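Local coordinates for putative ABC-transporter ATP-binding protein (Alicyclobacillus acidocaldarius, PDB 1Z47), which probably binds and hydrolyses ATP as the nucleotide-binding subunit of a putative ABC importer for sulfate, at residues Trp252-Gln257 / Glu323-His328; Lys287-Gln292 / Met345-Trp350; Ala301-Ser306 / Ala341-Asn346. One frame throughout, in Å; residues are numbered along the deposited sequence.

Overall arrangement
The ATP-binding cassette comes first in the chain, and all three contacts lie in the beta-rich C-terminal region. Strand 250-255 opens this region, and contact 1 brings it to strand 324-330, an outer strand of a five-stranded antiparallel sheet. Contact 2 starts later, at 287-292, and ends later, at 345-350, so it crosses contact 1. Contact 3 closes the loop between 301-306 and 341-346; it crosses contact 1 as well and ends on the same strand as contact 2, sharing M345 and N346. Strand 342-347 thus lies between 289-293 and 301-308, while contact 1 joins this sheet to the three-stranded one.

Contact 1. Residues Trp252-Gln257 / Glu323-His328; sequences WTRAVQ and EVWEVH
Two antiparallel sheets of the C-terminal beta domain meet here through side chains, strand 250-255 of the three-stranded sheet facing strand 324-330 of the five-stranded one, their segment axes 11.4 Å apart. E323 is the hub. Its chain, extended beyond CG, lies over one face of the W252 indole; E323 CG is 3.8 Å from the centroid of the W252 six-membered ring, a CH-pi contact, and the carboxylate is stacked nearly parallel to the ring plane. R254, its chain bent at chi2, grips that carboxylate end-on in a salt bridge: R254 NH1 bonds E323 OE1 at 2.8 Å and R254 NH2 bonds E323 OE2 at 3.1 Å, each on a syn lone pair, the two flat groups nearly coplanar. R254 NH1 also donates to the carbonyl O of T253, and NE to the backbone of E262. W325 NE1 adds a third bond to the carboxylate, reaching E323 OE2 at 3.0 Å from above its plane. The two indoles form an offset stack, five-membered ring centroids 4.2 Å apart and planes 30° from parallel, with W252 NE1 over the face of W325. Three N-H donors on one carboxylate fix its rotation, and the R254 charge, with the added W325 N-H, would be expected to favour the ionised form of E323.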
loop_
_atom_site.group_PDB
_atom_site.type_symbol
_atom_site.label_atom_id
_atom_site.label_comp_id
_atom_site.label_asym_id
_atom_site.label_seq_id
_atom_site.Cartn_x
_atom_site.Cartn_y
_atom_site.Cartn_z
ATOM N N TRP B 252 -11.994 -20.122 1.125
ATOM C CA TRP B 252 -12.664 -21.082 0.262
ATOM C C TRP B 252 -13.843 -21.709 0.951
ATOM O O TRP B 252 -13.907 -21.752 2.171
ATOM C CB TRP B 252 -11.736 -22.216 -0.155
ATOM C CG TRP B 252 -10.402 -21.800 -0.575
ATOM C CD1 TRP B 252 -9.271 -21.849 0.169
ATOM C CD2 TRP B 252 -10.024 -21.294 -1.857
ATOM N NE1 TRP B 252 -8.202 -21.415 -0.569
ATOM C CE2 TRP B 252 -8.638 -21.065 -1.817
ATOM C CE3 TRP B 252 -10.725 -21.011 -3.037
ATOM C CZ2 TRP B 252 -7.929 -20.566 -2.913
ATOM C CZ3 TRP B 252 -10.019 -20.511 -4.132
ATOM C CH2 TRP B 252 -8.640 -20.296 -4.058
ATOM N N THR B 253 -14.756 -22.237 0.140
ATOM C CA THR B 253 -15.946 -22.868 0.674
ATOM C C THR B 253 -15.686 -24.366 0.783
ATOM O O THR B 253 -14.979 -24.954 -0.038
ATOM C CB THR B 253 -17.163 -22.636 -0.258
ATOM O OG1 THR B 253 -17.353 -21.226 -0.439
ATOM C CG2 THR B 253 -18.447 -23.244 0.345
ATOM N N ARG B 254 -16.251 -24.965 1.812
ATOM C CA ARG B 254 -16.155 -26.406 2.006
ATOM C C ARG B 254 -17.481 -26.792 2.610
ATOM O O ARG B 254 -18.119 -25.982 3.283
ATOM C CB ARG B 254 -15.017 -26.814 2.982
ATOM C CG ARG B 254 -13.598 -26.649 2.451
ATOM C CD ARG B 254 -13.241 -27.582 1.332
ATOM N NE ARG B 254 -11.836 -27.441 0.943
ATOM C CZ ARG B 254 -11.377 -26.600 0.005
ATOM N NH1 ARG B 254 -12.201 -25.800 -0.661
ATOM N NH2 ARG B 254 -10.085 -26.582 -0.290
ATOM N N ALA B 255 -17.919 -28.023 2.347
ATOM C CA ALA B 255 -19.182 -28.506 2.908
ATOM C C ALA B 255 -18.788 -29.407 4.071
ATOM O O ALA B 255 -17.820 -30.156 3.975
ATOM C CB ALA B 255 -19.978 -29.322 1.856
ATOM N N VAL B 256 -19.534 -29.343 5.157
ATOM C CA VAL B 256 -19.223 -30.163 6.314
ATOM C C VAL B 256 -19.770 -31.593 6.165
ATOM O O VAL B 256 -20.925 -31.775 5.789
ATOM C CB VAL B 256 -19.848 -29.552 7.563
ATOM C CG1 VAL B 256 -19.554 -30.415 8.767
ATOM C CG2 VAL B 256 -19.351 -28.124 7.734
ATOM N N GLN B 257 -18.935 -32.597 6.431
ATOM C CA GLN B 257 -19.384 -33.993 6.387
ATOM C C GLN B 257 -18.585 -34.733 7.467
ATOM O O GLN B 257 -17.364 -34.552 7.579
ATOM C CB GLN B 257 -19.149 -34.597 4.998
ATOM C CG GLN B 257 -19.961 -35.876 4.742
ATOM C CD GLN B 257 -19.892 -36.326 3.282
ATOM O OE1 GLN B 257 -19.120 -35.780 2.505
ATOM N NE2 GLN B 257 -20.692 -37.324 2.915
ATOM N N GLU B 323 -7.847 -24.665 -7.330
ATOM C CA GLU B 323 -7.790 -23.527 -6.430
ATOM C C GLU B 323 -6.377 -22.956 -6.435
ATOM O O GLU B 323 -5.397 -23.695 -6.286
ATOM C CB GLU B 323 -8.151 -23.946 -5.016
ATOM C CG GLU B 323 -9.646 -24.165 -4.766
ATOM C CD GLU B 323 -9.907 -24.629 -3.345
ATOM O OE1 GLU B 323 -11.086 -24.654 -2.920
ATOM O OE2 GLU B 323 -8.916 -24.968 -2.651
ATOM N N VAL B 324 -6.265 -21.642 -6.608
ATOM C CA VAL B 324 -4.958 -21.008 -6.594
ATOM C C VAL B 324 -4.771 -20.397 -5.221
ATOM O O VAL B 324 -5.474 -19.461 -4.843
ATOM C CB VAL B 324 -4.840 -19.933 -7.703
ATOM C CG1 VAL B 324 -3.544 -19.123 -7.549
ATOM C CG2 VAL B 324 -4.834 -20.610 -9.050
ATOM N N TRP B 325 -3.838 -20.964 -4.467
ATOM C CA TRP B 325 -3.528 -20.517 -3.109
ATOM C C TRP B 325 -2.264 -19.665 -3.067
ATOM O O TRP B 325 -1.322 -19.905 -3.824
ATOM C CB TRP B 325 -3.278 -21.708 -2.181
ATOM C CG TRP B 325 -4.489 -22.478 -1.780
ATOM C CD1 TRP B 325 -5.381 -23.093 -2.615
ATOM C CD2 TRP B 325 -4.935 -22.746 -0.445
ATOM N NE1 TRP B 325 -6.349 -23.723 -1.881
ATOM C CE2 TRP B 325 -6.103 -23.534 -0.548
ATOM C CE3 TRP B 325 -4.462 -22.403 0.826
ATOM C CZ2 TRP B 325 -6.811 -23.988 0.578
ATOM C CZ3 TRP B 325 -5.161 -22.852 1.950
ATOM C CH2 TRP B 325 -6.328 -23.639 1.816
ATOM N N GLU B 326 -2.251 -18.682 -2.169
ATOM C CA GLU B 326 -1.080 -17.844 -1.972
ATOM C C GLU B 326 -0.470 -18.285 -0.652
ATOM O O GLU B 326 -1.143 -18.359 0.369
ATOM C CB GLU B 326 -1.420 -16.345 -1.894
ATOM C CG GLU B 326 -0.145 -15.490 -1.711
ATOM C CD GLU B 326 -0.390 -13.984 -1.733
ATOM O OE1 GLU B 326 -1.481 -13.553 -2.158
ATOM O OE2 GLU B 326 0.528 -13.234 -1.338
ATOM N N VAL B 327 0.814 -18.595 -0.697
ATOM C CA VAL B 327 1.534 -19.052 0.475
ATOM C C VAL B 327 2.768 -18.172 0.678
ATOM O O VAL B 327 3.411 -17.771 -0.290
ATOM C CB VAL B 327 2.011 -20.528 0.283
ATOM C CG1 VAL B 327 2.864 -20.972 1.494
ATOM C CG2 VAL B 327 0.785 -21.465 0.088
ATOM N N HIS B 328 3.100 -17.896 1.936
ATOM C CA HIS B 328 4.275 -17.087 2.247
ATOM C C HIS B 328 5.329 -17.966 2.917
ATOM O O HIS B 328 5.098 -18.489 3.999
ATOM C CB HIS B 328 3.888 -15.916 3.166
ATOM C CG HIS B 328 3.071 -14.859 2.480
ATOM N ND1 HIS B 328 2.613 -13.732 3.127
ATOM C CD2 HIS B 328 2.660 -14.747 1.192
ATOM C CE1 HIS B 328 1.951 -12.974 2.269
ATOM N NE2 HIS B 328 1.965 -13.566 1.087
#

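Contact 2. Residues Lys287-Gln292 / Met345-Trp350; sequences KDVELQ and MNVTRW
The carbonyl O of D288 accepts twice from T348: the amide N approaches nearly along the C=O axis at 2.8 Å, and OG1 comes in from above the carbonyl plane at 3.0 Å. OG1 can reach it because chi1 of 66° sets the hydroxyl between the backbone N and the carbonyl carbon. Two residues further along each segment, E290 N donates to N346 O at 2.9 Å. Strand 289-293, an outer strand of the five-stranded sheet, runs antiparallel to the weakly bonded end of strand 342-347, with V289 and V347 as a non-hydrogen-bonded pair. Charged groups gather around D288 and R349. A water bridges D288 OD2 and R349 O, donating to both, while the R349 aliphatic chain crosses the carboxylate obliquely, R349 CD 3.7 Å from D288 OD1. The guanidinium turns instead to a salt bridge with E235. Apolar contacts line the face that bears V289, L291, V347 and M345: L291 CD2 lies 4.1 Å from M345 CG, the two chains side by side, and V289 CG2 meets V347 CG2 at 4.3 Å. On the other face E290 and N346 point the same way, CB to CB 3.8 Å, and E290 crosses T348 at about a right angle.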
loop_
_atom_site.group_PDB
_atom_site.type_symbol
_atom_site.label_atom_id
_atom_site.label_comp_id
_atom_site.label_asym_id
_atom_site.label_seq_id
_atom_site.Cartn_x
_atom_site.Cartn_y
_atom_site.Cartn_z
ATOM N N LYS B 287 0.901 -17.197 5.313
ATOM C CA LYS B 287 2.031 -17.571 6.146
ATOM C C LYS B 287 1.761 -18.875 6.913
ATOM O O LYS B 287 2.699 -19.541 7.349
ATOM C CB LYS B 287 2.342 -16.447 7.149
ATOM C CG LYS B 287 1.332 -16.290 8.290
ATOM C CD LYS B 287 1.740 -15.138 9.210
ATOM C CE LYS B 287 1.022 -15.156 10.562
ATOM N NZ LYS B 287 -0.460 -15.045 10.438
ATOM N N ASP B 288 0.488 -19.238 7.065
ATOM C CA ASP B 288 0.112 -20.444 7.808
ATOM C C ASP B 288 0.014 -21.736 7.022
ATOM O O ASP B 288 -0.680 -22.660 7.438
ATOM C CB ASP B 288 -1.213 -20.225 8.529
ATOM C CG ASP B 288 -1.143 -19.113 9.530
ATOM O OD1 ASP B 288 -0.077 -18.974 10.168
ATOM O OD2 ASP B 288 -2.151 -18.384 9.690
ATOM N N VAL B 289 0.704 -21.806 5.894
ATOM C CA VAL B 289 0.699 -22.995 5.059
ATOM C C VAL B 289 2.151 -23.361 4.735
ATOM O O VAL B 289 2.922 -22.506 4.296
ATOM C CB VAL B 289 -0.070 -22.730 3.754
ATOM C CG1 VAL B 289 -0.091 -23.982 2.893
ATOM C CG2 VAL B 289 -1.504 -22.259 4.086
ATOM N N GLU B 290 2.524 -24.623 4.958
ATOM C CA GLU B 290 3.892 -25.077 4.692
ATOM C C GLU B 290 3.970 -26.004 3.487
ATOM O O GLU B 290 3.117 -26.870 3.303
ATOM C CB GLU B 290 4.443 -25.772 5.929
ATOM C CG GLU B 290 4.045 -25.066 7.212
ATOM C CD GLU B 290 4.689 -25.671 8.446
ATOM O OE1 GLU B 290 5.867 -25.356 8.728
ATOM O OE2 GLU B 290 4.017 -26.468 9.133
ATOM N N LEU B 291 4.998 -25.820 2.664
ATOM C CA LEU B 291 5.168 -26.635 1.473
ATOM C C LEU B 291 6.345 -27.596 1.573
ATOM O O LEU B 291 7.405 -27.254 2.099
ATOM C CB LEU B 291 5.338 -25.732 0.259
ATOM C CG LEU B 291 4.310 -24.597 0.227
ATOM C CD1 LEU B 291 4.538 -23.749 -1.000
ATOM C CD2 LEU B 291 2.907 -25.173 0.242
ATOM N N GLN B 292 6.143 -28.800 1.054
ATOM C CA GLN B 292 7.159 -29.836 1.070
ATOM C C GLN B 292 7.055 -30.521 -0.271
ATOM O O GLN B 292 5.951 -30.798 -0.739
ATOM C CB GLN B 292 6.877 -30.801 2.219
ATOM C CG GLN B 292 6.803 -30.064 3.552
ATOM C CD GLN B 292 6.463 -30.956 4.731
ATOM O OE1 GLN B 292 7.161 -31.932 5.010
ATOM N NE2 GLN B 292 5.388 -30.614 5.442
ATOM N N MET B 345 0.849 -29.569 0.702
ATOM C CA MET B 345 0.499 -28.429 1.552
ATOM C C MET B 345 0.287 -28.848 2.993
ATOM O O MET B 345 -0.131 -29.966 3.264
ATOM C CB MET B 345 -0.795 -27.769 1.074
ATOM C CG MET B 345 -0.689 -27.012 -0.223
ATOM S SD MET B 345 -2.344 -26.592 -0.820
ATOM C CE MET B 345 -2.437 -27.633 -2.234
ATOM N N ASN B 346 0.539 -27.922 3.908
ATOM C CA ASN B 346 0.385 -28.178 5.327
ATOM C C ASN B 346 -0.244 -26.972 6.009
ATOM O O ASN B 346 0.464 -26.057 6.456
ATOM C CB ASN B 346 1.749 -28.436 5.953
ATOM C CG ASN B 346 1.652 -29.092 7.307
ATOM O OD1 ASN B 346 0.732 -28.831 8.093
ATOM N ND2 ASN B 346 2.617 -29.945 7.598
ATOM N N VAL B 347 -1.569 -26.963 6.107
ATOM C CA VAL B 347 -2.247 -25.848 6.742
ATOM C C VAL B 347 -1.984 -25.979 8.228
ATOM O O VAL B 347 -2.254 -27.025 8.788
ATOM C CB VAL B 347 -3.759 -25.900 6.434
ATOM C CG1 VAL B 347 -4.507 -24.813 7.188
ATOM C CG2 VAL B 347 -3.955 -25.748 4.941
ATOM N N THR B 348 -1.439 -24.930 8.855
ATOM C CA THR B 348 -1.126 -24.962 10.288
ATOM C C THR B 348 -2.087 -24.204 11.207
ATOM O O THR B 348 -2.211 -24.550 12.374
ATOM C CB THR B 348 0.327 -24.451 10.571
ATOM O OG1 THR B 348 0.429 -23.056 10.251
ATOM C CG2 THR B 348 1.338 -25.243 9.747
ATOM N N ARG B 349 -2.730 -23.145 10.707
ATOM C CA ARG B 349 -3.700 -22.373 11.500
ATOM C C ARG B 349 -4.796 -21.972 10.517
ATOM O O ARG B 349 -4.523 -21.843 9.308
ATOM C CB ARG B 349 -3.064 -21.120 12.107
ATOM C CG ARG B 349 -1.946 -21.432 13.104
ATOM C CD ARG B 349 -1.100 -20.207 13.459
ATOM N NE ARG B 349 -1.908 -19.119 14.003
ATOM C CZ ARG B 349 -1.414 -17.961 14.432
ATOM N NH1 ARG B 349 -0.102 -17.730 14.387
ATOM N NH2 ARG B 349 -2.234 -17.025 14.900
ATOM N N TRP B 350 -6.003 -21.761 11.034
ATOM C CA TRP B 350 -7.148 -21.417 10.188
ATOM C C TRP B 350 -8.324 -20.907 10.994
ATOM O O TRP B 350 -8.351 -20.984 12.235
ATOM C CB TRP B 350 -7.600 -22.662 9.399
ATOM C CG TRP B 350 -8.037 -23.824 10.288
ATOM C CD1 TRP B 350 -9.278 -24.031 10.825
ATOM C CD2 TRP B 350 -7.194 -24.863 10.823
ATOM N NE1 TRP B 350 -9.258 -25.132 11.663
ATOM C CE2 TRP B 350 -7.993 -25.654 11.679
ATOM C CE3 TRP B 350 -5.841 -25.194 10.666
ATOM C CZ2 TRP B 350 -7.480 -26.758 12.381
ATOM C CZ3 TRP B 350 -5.333 -26.291 11.366
ATOM C CH2 TRP B 350 -6.155 -27.055 12.211
HETATM O O HOH W 1 -4.375 -19.138 8.708
#

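Contact 3. Residues Ala301-Ser306 / Ala341-Asn346; sequences AQVVRS and AWVHMN
Three backbone hydrogen bonds hold the strands together. A301 and V343 form an antiparallel hydrogen-bonded pair, A301 N donating to V343 O at 2.9 Å in the carbonyl plane, and V343 N returning to A301 O at 2.8 Å from above it. V303 N then meets A341 O nearly along the C=O axis, at 2.8 Å. Between these bonds Q302 and W342 form a non-hydrogen-bonded pair, where Q302 CA approaches A341 O in a CA-H...O contact. The pairing sets strand 301-308 beside strand 342-347 in the five-stranded antiparallel sheet, but the N-to-C directions of the two segments make 115°, well short of a straight antiparallel pair, and a classic beta bulge at V304 and R305, opposite W316, follows directly. Side chains pack on both faces. On one, Q302, with CG anti to the backbone N (chi1 -172°), extends across the W342 indole: Q302 CB stands 3.9 Å from the centroid of the W342 six-membered ring, almost on its normal, and the amide end continues toward the five-membered ring, its plane turned 43° from the ring. An alanine in place of W342 would remove this flat surface and would probably leave the Q302 chain less firmly held. On the other face A301 CB touches V343 CG2 at 4.2 Å, and the M345 chain, bent at chi3, presses its CE against A301 CB at a tight 3.3 Å. V303 CG2 reaches V343 CG1 at 4.3 Å.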
loop_
_atom_site.group_PDB
_atom_site.type_symbol
_atom_site.label_atom_id
_atom_site.label_comp_id
_atom_site.label_asym_id
_atom_site.label_seq_id
_atom_site.Cartn_x
_atom_site.Cartn_y
_atom_site.Cartn_z
ATOM N N ALA B 301 -0.613 -29.678 -4.926
ATOM C CA ALA B 301 -0.615 -28.579 -5.867
ATOM C C ALA B 301 0.627 -28.497 -6.727
ATOM O O ALA B 301 1.590 -29.233 -6.546
ATOM C CB ALA B 301 -0.812 -27.272 -5.115
ATOM N N GLN B 302 0.580 -27.590 -7.687
ATOM C CA GLN B 302 1.692 -27.372 -8.586
ATOM C C GLN B 302 1.965 -25.874 -8.509
ATOM O O GLN B 302 1.040 -25.060 -8.528
ATOM C CB GLN B 302 1.315 -27.799 -10.005
ATOM C CG GLN B 302 2.469 -27.776 -10.977
ATOM C CD GLN B 302 2.112 -28.397 -12.311
ATOM O OE1 GLN B 302 1.159 -27.977 -12.973
ATOM N NE2 GLN B 302 2.880 -29.400 -12.719
ATOM N N VAL B 303 3.234 -25.516 -8.409
ATOM C CA VAL B 303 3.616 -24.120 -8.296
ATOM C C VAL B 303 3.420 -23.337 -9.573
ATOM O O VAL B 303 3.898 -23.728 -10.634
ATOM C CB VAL B 303 5.081 -24.005 -7.858
ATOM C CG1 VAL B 303 5.561 -22.556 -7.992
ATOM C CG2 VAL B 303 5.226 -24.511 -6.426
ATOM N N VAL B 304 2.692 -22.234 -9.475
ATOM C CA VAL B 304 2.481 -21.393 -10.631
ATOM C C VAL B 304 3.728 -20.516 -10.652
ATOM O O VAL B 304 4.419 -20.429 -11.659
ATOM C CB VAL B 304 1.218 -20.524 -10.476
ATOM C CG1 VAL B 304 1.016 -19.674 -11.714
ATOM C CG2 VAL B 304 0.004 -21.415 -10.245
ATOM N N ARG B 305 4.023 -19.871 -9.529
ATOM C CA ARG B 305 5.224 -19.053 -9.460
ATOM C C ARG B 305 5.500 -18.490 -8.082
ATOM O O ARG B 305 4.692 -18.646 -7.163
ATOM C CB ARG B 305 5.193 -17.929 -10.507
ATOM C CG ARG B 305 4.240 -16.823 -10.251
ATOM C CD ARG B 305 4.927 -15.511 -10.525
ATOM N NE ARG B 305 4.149 -14.410 -9.985
ATOM C CZ ARG B 305 4.622 -13.184 -9.782
ATOM N NH1 ARG B 305 5.887 -12.890 -10.076
ATOM N NH2 ARG B 305 3.828 -12.256 -9.269
ATOM N N SER B 306 6.678 -17.877 -7.948
ATOM C CA SER B 306 7.122 -17.273 -6.696
ATOM C C SER B 306 7.607 -15.843 -6.937
ATOM O O SER B 306 7.956 -15.476 -8.061
ATOM C CB SER B 306 8.255 -18.107 -6.076
ATOM O OG SER B 306 7.770 -19.172 -5.258
ATOM N N ALA B 341 6.781 -27.180 -10.508
ATOM C CA ALA B 341 7.073 -28.094 -9.405
ATOM C C ALA B 341 5.818 -28.568 -8.662
ATOM O O ALA B 341 4.887 -27.790 -8.446
ATOM C CB ALA B 341 8.022 -27.420 -8.427
ATOM N N TRP B 342 5.793 -29.846 -8.278
ATOM C CA TRP B 342 4.662 -30.408 -7.530
ATOM C C TRP B 342 4.921 -30.334 -6.029
ATOM O O TRP B 342 6.047 -30.531 -5.580
ATOM C CB TRP B 342 4.389 -31.863 -7.943
ATOM C CG TRP B 342 3.665 -31.959 -9.249
ATOM C CD1 TRP B 342 4.219 -32.084 -10.491
ATOM C CD2 TRP B 342 2.255 -31.800 -9.454
ATOM N NE1 TRP B 342 3.245 -32.003 -11.457
ATOM C CE2 TRP B 342 2.030 -31.829 -10.847
ATOM C CE3 TRP B 342 1.162 -31.629 -8.594
ATOM C CZ2 TRP B 342 0.752 -31.692 -11.403
ATOM C CZ3 TRP B 342 -0.109 -31.492 -9.145
ATOM C CH2 TRP B 342 -0.302 -31.526 -10.539
ATOM N N VAL B 343 3.875 -30.053 -5.254
ATOM C CA VAL B 343 4.020 -29.920 -3.806
ATOM C C VAL B 343 2.860 -30.391 -2.945
ATOM O O VAL B 343 1.722 -30.526 -3.405
ATOM C CB VAL B 343 4.289 -28.450 -3.390
ATOM C CG1 VAL B 343 5.637 -27.987 -3.923
ATOM C CG2 VAL B 343 3.159 -27.550 -3.905
ATOM N N HIS B 344 3.188 -30.602 -1.673
ATOM C CA HIS B 344 2.276 -31.030 -0.621
ATOM C C HIS B 344 2.084 -29.798 0.247
ATOM O O HIS B 344 3.047 -29.066 0.487
ATOM C CB HIS B 344 2.935 -32.151 0.201
ATOM C CG HIS B 344 2.315 -32.381 1.547
ATOM N ND1 HIS B 344 1.341 -33.332 1.769
ATOM C CD2 HIS B 344 2.542 -31.793 2.745
ATOM C CE1 HIS B 344 0.995 -33.321 3.044
ATOM N NE2 HIS B 344 1.709 -32.396 3.659
ATOM N N MET B 345 0.849 -29.569 0.702
ATOM C CA MET B 345 0.499 -28.429 1.552
ATOM C C MET B 345 0.287 -28.848 2.993
ATOM O O MET B 345 -0.131 -29.966 3.264
ATOM C CB MET B 345 -0.795 -27.769 1.074
ATOM C CG MET B 345 -0.689 -27.012 -0.223
ATOM S SD MET B 345 -2.344 -26.592 -0.820
ATOM C CE MET B 345 -2.437 -27.633 -2.234
ATOM N N ASN B 346 0.539 -27.922 3.908
ATOM C CA ASN B 346 0.385 -28.178 5.327
ATOM C C ASN B 346 -0.244 -26.972 6.009
ATOM O O ASN B 346 0.464 -26.057 6.456
ATOM C CB ASN B 346 1.749 -28.436 5.953
ATOM C CG ASN B 346 1.652 -29.092 7.307
ATOM O OD1 ASN B 346 0.732 -28.831 8.093
ATOM N ND2 ASN B 346 2.617 -29.945 7.598
#